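Local structure of nitroreductase family protein (Clostridium novyi, 3G14) at residues B[86-91]-B[98-103]; B[103-108]-B[122-127]. The protein probably acts as an oxidoreductase of the FMN-dependent nitroreductase family, though its substrate is not established. All coordinates share one frame; numbering follows the deposited sequence.

Contact 1. Residues B[86-91]-B[98-103]; sequences ANPEES and EIYLID
Y100, in the first turn of the long helix 99-117, turns its ring onto P88, just past the end of strand 80-86, in the alpha/beta fold of the nitroreductase family. This is a strand-to-helix connection: the chain leaves the sheet at A86, makes a short turn at 88-91 and a small hairpin, then enters the long helix. P88 lies over one ring face, with CG 4.1 Å from the ring centroid and only 16° off the normal, a CH-pi contact displaced toward the rim. L101 CG of the same helix takes the opposite face, so the phenol sits between proline and leucine. The methyl of A86 comes in obliquely, CB 3.6 Å from Y100 CD1. A chi1 of 86° sets Y100 CG between the backbone N and the carbonyl carbon, which turns the ring across toward P88. Further along, S91 CB rests 3.7 Å from I99 CG2. N87 lies behind this front and caps the short turn: its OD1 takes the E89 amide from above the carbonyl plane. Strand 144-151 adds R144 and V146 to the packing on Y100. Two waters link polar groups of the segments. One joins P88 O to the Y100 amide; the other accepts from S91 OG and its O donates over 2.7 Å to D103 OD2, which also takes the W40 amide.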
loop_
_atom_site.group_PDB
_atom_site.type_symbol
_atom_site.label_atom_id
_atom_site.label_comp_id
_atom_site.label_asym_id
_atom_site.label_seq_id
_atom_site.Cartn_x
_atom_site.Cartn_y
_atom_site.Cartn_z
ATOM N N ALA B 86 13.180 3.837 3.870
ATOM C CA ALA B 86 12.790 5.098 3.212
ATOM C C ALA B 86 13.522 6.325 3.698
ATOM O O ALA B 86 14.056 6.381 4.837
ATOM C CB ALA B 86 11.301 5.326 3.326
ATOM N N ASN B 87 13.527 7.320 2.813
ATOM C CA ASN B 87 14.076 8.616 3.090
ATOM C C ASN B 87 12.951 9.627 3.265
ATOM O O ASN B 87 12.357 10.067 2.260
ATOM C CB ASN B 87 14.953 9.071 1.947
ATOM C CG ASN B 87 15.669 10.394 2.234
ATOM O OD1 ASN B 87 15.490 11.051 3.266
ATOM N ND2 ASN B 87 16.524 10.767 1.313
ATOM N N PRO B 88 12.668 10.021 4.518
ATOM C CA PRO B 88 11.572 10.974 4.800
ATOM C C PRO B 88 11.761 12.336 4.166
ATOM O O PRO B 88 10.784 13.026 3.943
ATOM C CB PRO B 88 11.601 11.102 6.322
ATOM C CG PRO B 88 12.266 9.907 6.792
ATOM C CD PRO B 88 13.330 9.628 5.771
ATOM N N GLU B 89 13.001 12.701 3.819
ATOM C CA GLU B 89 13.298 14.017 3.263
ATOM C C GLU B 89 13.173 14.115 1.748
ATOM O O GLU B 89 13.164 15.208 1.204
ATOM C CB GLU B 89 14.709 14.441 3.690
ATOM C CG GLU B 89 14.935 14.370 5.191
ATOM C CD GLU B 89 14.085 15.355 5.966
ATOM O OE1 GLU B 89 14.087 16.565 5.629
ATOM O OE2 GLU B 89 13.411 14.909 6.925
ATOM N N GLU B 90 13.046 12.997 1.054
ATOM C CA GLU B 90 12.975 13.047 -0.387
ATOM C C GLU B 90 11.744 13.826 -0.837
ATOM O O GLU B 90 11.864 14.810 -1.579
ATOM C CB GLU B 90 12.977 11.653 -0.998
ATOM C CG GLU B 90 12.448 11.625 -2.435
ATOM C CD GLU B 90 13.419 11.012 -3.410
ATOM O OE1 GLU B 90 14.015 9.956 -3.095
ATOM O OE2 GLU B 90 13.586 11.597 -4.500
ATOM N N SER B 91 10.567 13.405 -0.369
ATOM C CA SER B 91 9.304 14.067 -0.768
ATOM C C SER B 91 8.696 14.881 0.407
ATOM O O SER B 91 7.856 15.762 0.187
ATOM C CB SER B 91 8.321 13.023 -1.320
ATOM O OG SER B 91 8.979 11.853 -1.864
ATOM N N GLU B 98 3.082 12.205 6.258
ATOM C CA GLU B 98 4.389 11.741 5.788
ATOM C C GLU B 98 4.261 10.879 4.549
ATOM O O GLU B 98 3.926 9.688 4.614
ATOM C CB GLU B 98 5.129 10.958 6.863
ATOM C CG GLU B 98 5.415 11.800 8.070
ATOM C CD GLU B 98 4.392 11.564 9.161
ATOM O OE1 GLU B 98 3.174 11.377 8.850
ATOM O OE2 GLU B 98 4.816 11.569 10.336
ATOM N N ILE B 99 4.563 11.489 3.411
ATOM C CA ILE B 99 4.386 10.846 2.111
ATOM C C ILE B 99 5.162 9.541 1.998
ATOM O O ILE B 99 4.686 8.577 1.388
ATOM C CB ILE B 99 4.751 11.821 0.955
ATOM C CG1 ILE B 99 3.492 12.529 0.516
ATOM C CG2 ILE B 99 5.308 11.091 -0.299
ATOM C CD1 ILE B 99 2.372 11.577 0.113
ATOM N N TYR B 100 6.341 9.519 2.609
ATOM C CA TYR B 100 7.205 8.326 2.576
ATOM C C TYR B 100 6.516 7.076 3.160
ATOM O O TYR B 100 6.736 5.981 2.666
ATOM C CB TYR B 100 8.545 8.585 3.283
ATOM C CG TYR B 100 8.559 8.368 4.779
ATOM C CD1 TYR B 100 8.831 7.099 5.318
ATOM C CD2 TYR B 100 8.364 9.417 5.661
ATOM C CE1 TYR B 100 8.879 6.897 6.685
ATOM C CE2 TYR B 100 8.378 9.221 7.033
ATOM C CZ TYR B 100 8.628 7.950 7.547
ATOM O OH TYR B 100 8.680 7.720 8.906
ATOM N N LEU B 101 5.707 7.245 4.205
ATOM C CA LEU B 101 4.964 6.147 4.786
ATOM C C LEU B 101 3.909 5.623 3.797
ATOM O O LEU B 101 3.823 4.413 3.554
ATOM C CB LEU B 101 4.329 6.537 6.117
ATOM C CG LEU B 101 5.330 6.590 7.273
ATOM C CD1 LEU B 101 4.697 7.217 8.530
ATOM C CD2 LEU B 101 5.979 5.183 7.551
ATOM N N ILE B 102 3.169 6.537 3.176
ATOM C CA ILE B 102 2.178 6.141 2.187
ATOM C C ILE B 102 2.828 5.385 1.016
ATOM O O ILE B 102 2.423 4.284 0.652
ATOM C CB ILE B 102 1.412 7.368 1.633
ATOM C CG1 ILE B 102 0.565 7.998 2.759
ATOM C CG2 ILE B 102 0.585 6.936 0.374
ATOM C CD1 ILE B 102 -0.206 9.299 2.391
ATOM N N ASP B 103 3.863 5.989 0.445
ATOM C CA ASP B 103 4.474 5.480 -0.768
ATOM C C ASP B 103 5.222 4.174 -0.536
ATOM O O ASP B 103 5.128 3.229 -1.334
ATOM C CB ASP B 103 5.367 6.539 -1.365
ATOM C CG ASP B 103 4.553 7.614 -2.120
ATOM O OD1 ASP B 103 3.315 7.504 -2.192
ATOM O OD2 ASP B 103 5.143 8.553 -2.597
HETATM O O HOH W 1 8.003 11.902 3.452
HETATM O O HOH W 2 7.219 10.193 -3.194
#

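Contact 2. Residues B[103-108]-B[122-127]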
loop_
_atom_site.group_PDB
_atom_site.type_symbol
_atom_site.label_atom_id
_atom_site.label_comp_id
_atom_site.label_asym_id
_atom_site.label_seq_id
_atom_site.Cartn_x
_atom_site.Cartn_y
_atom_site.Cartn_z
ATOM N N ASP B 103 3.863 5.989 0.445
ATOM C CA ASP B 103 4.474 5.480 -0.768
ATOM C C ASP B 103 5.222 4.174 -0.536
ATOM O O ASP B 103 5.128 3.229 -1.334
ATOM C CB ASP B 103 5.367 6.539 -1.365
ATOM C CG ASP B 103 4.553 7.614 -2.120
ATOM O OD1 ASP B 103 3.315 7.504 -2.192
ATOM O OD2 ASP B 103 5.143 8.553 -2.597
ATOM N N THR B 104 5.910 4.087 0.588
ATOM C CA THR B 104 6.621 2.847 0.910
ATOM C C THR B 104 5.596 1.738 1.218
ATOM O O THR B 104 5.826 0.586 0.824
ATOM C CB THR B 104 7.639 3.050 2.078
ATOM O OG1 THR B 104 8.483 4.165 1.790
ATOM C CG2 THR B 104 8.516 1.790 2.311
ATOM N N ALA B 105 4.468 2.057 1.892
ATOM C CA ALA B 105 3.417 1.032 2.169
ATOM C C ALA B 105 2.842 0.444 0.863
ATOM O O ALA B 105 2.647 -0.798 0.723
ATOM C CB ALA B 105 2.246 1.597 3.063
ATOM N N ILE B 106 2.585 1.331 -0.077
ATOM C CA ILE B 106 2.061 0.972 -1.419
ATOM C C ILE B 106 3.006 -0.039 -2.031
ATOM O O ILE B 106 2.601 -1.127 -2.451
ATOM C CB ILE B 106 1.910 2.225 -2.356
ATOM C CG1 ILE B 106 0.816 3.191 -1.879
ATOM C CG2 ILE B 106 1.537 1.812 -3.810
ATOM C CD1 ILE B 106 0.768 4.541 -2.658
ATOM N N ALA B 107 4.302 0.302 -2.085
ATOM C CA ALA B 107 5.296 -0.554 -2.752
ATOM C C ALA B 107 5.486 -1.880 -2.034
ATOM O O ALA B 107 5.588 -2.940 -2.677
ATOM C CB ALA B 107 6.674 0.198 -2.922
HETATM N N MSE B 108 5.531 -1.835 -0.705
HETATM C CA MSE B 108 5.606 -3.059 0.080
HETATM C C MSE B 108 4.369 -3.964 -0.124
HETATM O O MSE B 108 4.506 -5.185 -0.109
HETATM C CB MSE B 108 5.795 -2.729 1.578
HETATM C CG MSE B 108 6.076 -3.947 2.413
HETATM SE SE MSE B 108 7.700 -5.002 1.845
HETATM C CE MSE B 108 8.518 -4.768 3.655
ATOM N N THR B 122 4.354 -14.343 2.927
ATOM C CA THR B 122 4.928 -13.156 3.548
ATOM C C THR B 122 4.195 -12.876 4.860
ATOM O O THR B 122 3.183 -13.512 5.192
ATOM C CB THR B 122 4.760 -11.906 2.648
ATOM O OG1 THR B 122 3.407 -11.857 2.205
ATOM C CG2 THR B 122 5.702 -11.944 1.457
ATOM N N CYS B 123 4.722 -11.929 5.618
ATOM C CA CYS B 123 4.052 -11.496 6.829
ATOM C C CYS B 123 4.501 -10.090 7.135
ATOM O O CYS B 123 5.677 -9.859 7.349
ATOM C CB CYS B 123 4.389 -12.433 7.994
ATOM S SG CYS B 123 3.460 -12.061 9.493
ATOM N N TRP B 124 3.574 -9.130 7.109
ATOM C CA TRP B 124 3.936 -7.735 7.464
ATOM C C TRP B 124 4.462 -7.628 8.870
ATOM O O TRP B 124 3.809 -8.034 9.822
ATOM C CB TRP B 124 2.735 -6.821 7.327
ATOM C CG TRP B 124 2.475 -6.280 5.975
ATOM C CD1 TRP B 124 1.710 -6.849 4.989
ATOM C CD2 TRP B 124 2.843 -4.980 5.497
ATOM N NE1 TRP B 124 1.643 -6.018 3.893
ATOM C CE2 TRP B 124 2.349 -4.871 4.165
ATOM C CE3 TRP B 124 3.595 -3.939 6.025
ATOM C CZ2 TRP B 124 2.553 -3.731 3.379
ATOM C CZ3 TRP B 124 3.779 -2.779 5.246
ATOM C CH2 TRP B 124 3.257 -2.697 3.938
ATOM N N ILE B 125 5.656 -7.078 9.029
ATOM C CA ILE B 125 6.203 -6.789 10.384
ATOM C C ILE B 125 6.650 -5.337 10.469
ATOM O O ILE B 125 7.558 -4.912 9.727
ATOM C CB ILE B 125 7.404 -7.747 10.710
ATOM C CG1 ILE B 125 6.996 -9.233 10.616
ATOM C CG2 ILE B 125 8.086 -7.347 12.078
ATOM C CD1 ILE B 125 8.172 -10.233 10.447
ATOM N N ALA B 126 6.052 -4.568 11.391
ATOM C CA ALA B 126 6.275 -3.143 11.503
ATOM C C ALA B 126 6.826 -2.725 12.878
ATOM O O ALA B 126 7.260 -1.580 13.032
ATOM C CB ALA B 126 4.999 -2.385 11.249
ATOM N N ALA B 127 6.785 -3.644 13.852
ATOM C CA ALA B 127 7.191 -3.349 15.255
ATOM C C ALA B 127 8.560 -3.952 15.584
ATOM O O ALA B 127 8.706 -5.166 15.694
ATOM C CB ALA B 127 6.153 -3.890 16.242
#
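Helical backbone at 103-108 faces an irregular, extended run at 122-127, and the two main chains stay well apart, M108 and W124 being nearest with CA atoms 8.9 Å from each other. The indole of W124 spans that gap. The side chains of M108, a selenomethionine, and W124 pass in opposing directions, M108 CG over one face of the six-membered ring, 3.8 Å from its centroid and 26° off the normal, a CH-pi contact shifted toward the rim at CH2. M108 CB also reaches this corner, 3.5 Å from W124 CH2. With CG anti to the backbone N (chi1 -172°), M108 sends its first carbons across the ring, and bends at chi2 and chi3 carry SE and CE away from it. A105 meets the indole differently: its carbonyl O lies in the ring plane at the edge, 3.8 Å from W124 CH2. At the polar end, NE1 is hydrogen-bonded to E109 OE1, one residue beyond M108 on the same helix. I106 of the second subunit also packs on W124, while A84 of strand 80-86 touches M108. Across the segments the chemistry is carbon packing plus a carbonyl at the ring edge; with the NE1 bond, this would probably restrict indole rotation.

How the contacts relate
Contacts 1 and 2 follow each other along helix 99-117, their centres about 13 Å apart, and they share D103. In sequence contact 1 comes first: it packs the start of the helix against the end of strand 80-86, and contact 2 packs the next turns against the loop that follows the helix. They meet where A86 CB packs 3.4 Å from T104 OG1. Strand 144-151 runs beside both, and contact 1 lies nearer the periphery, about 16 Å from the chain centre against 7 Å for contact 2. The second subunit packs on both regions, including I102 against its A105, consistent with the helix-mediated dimer characteristic of this family.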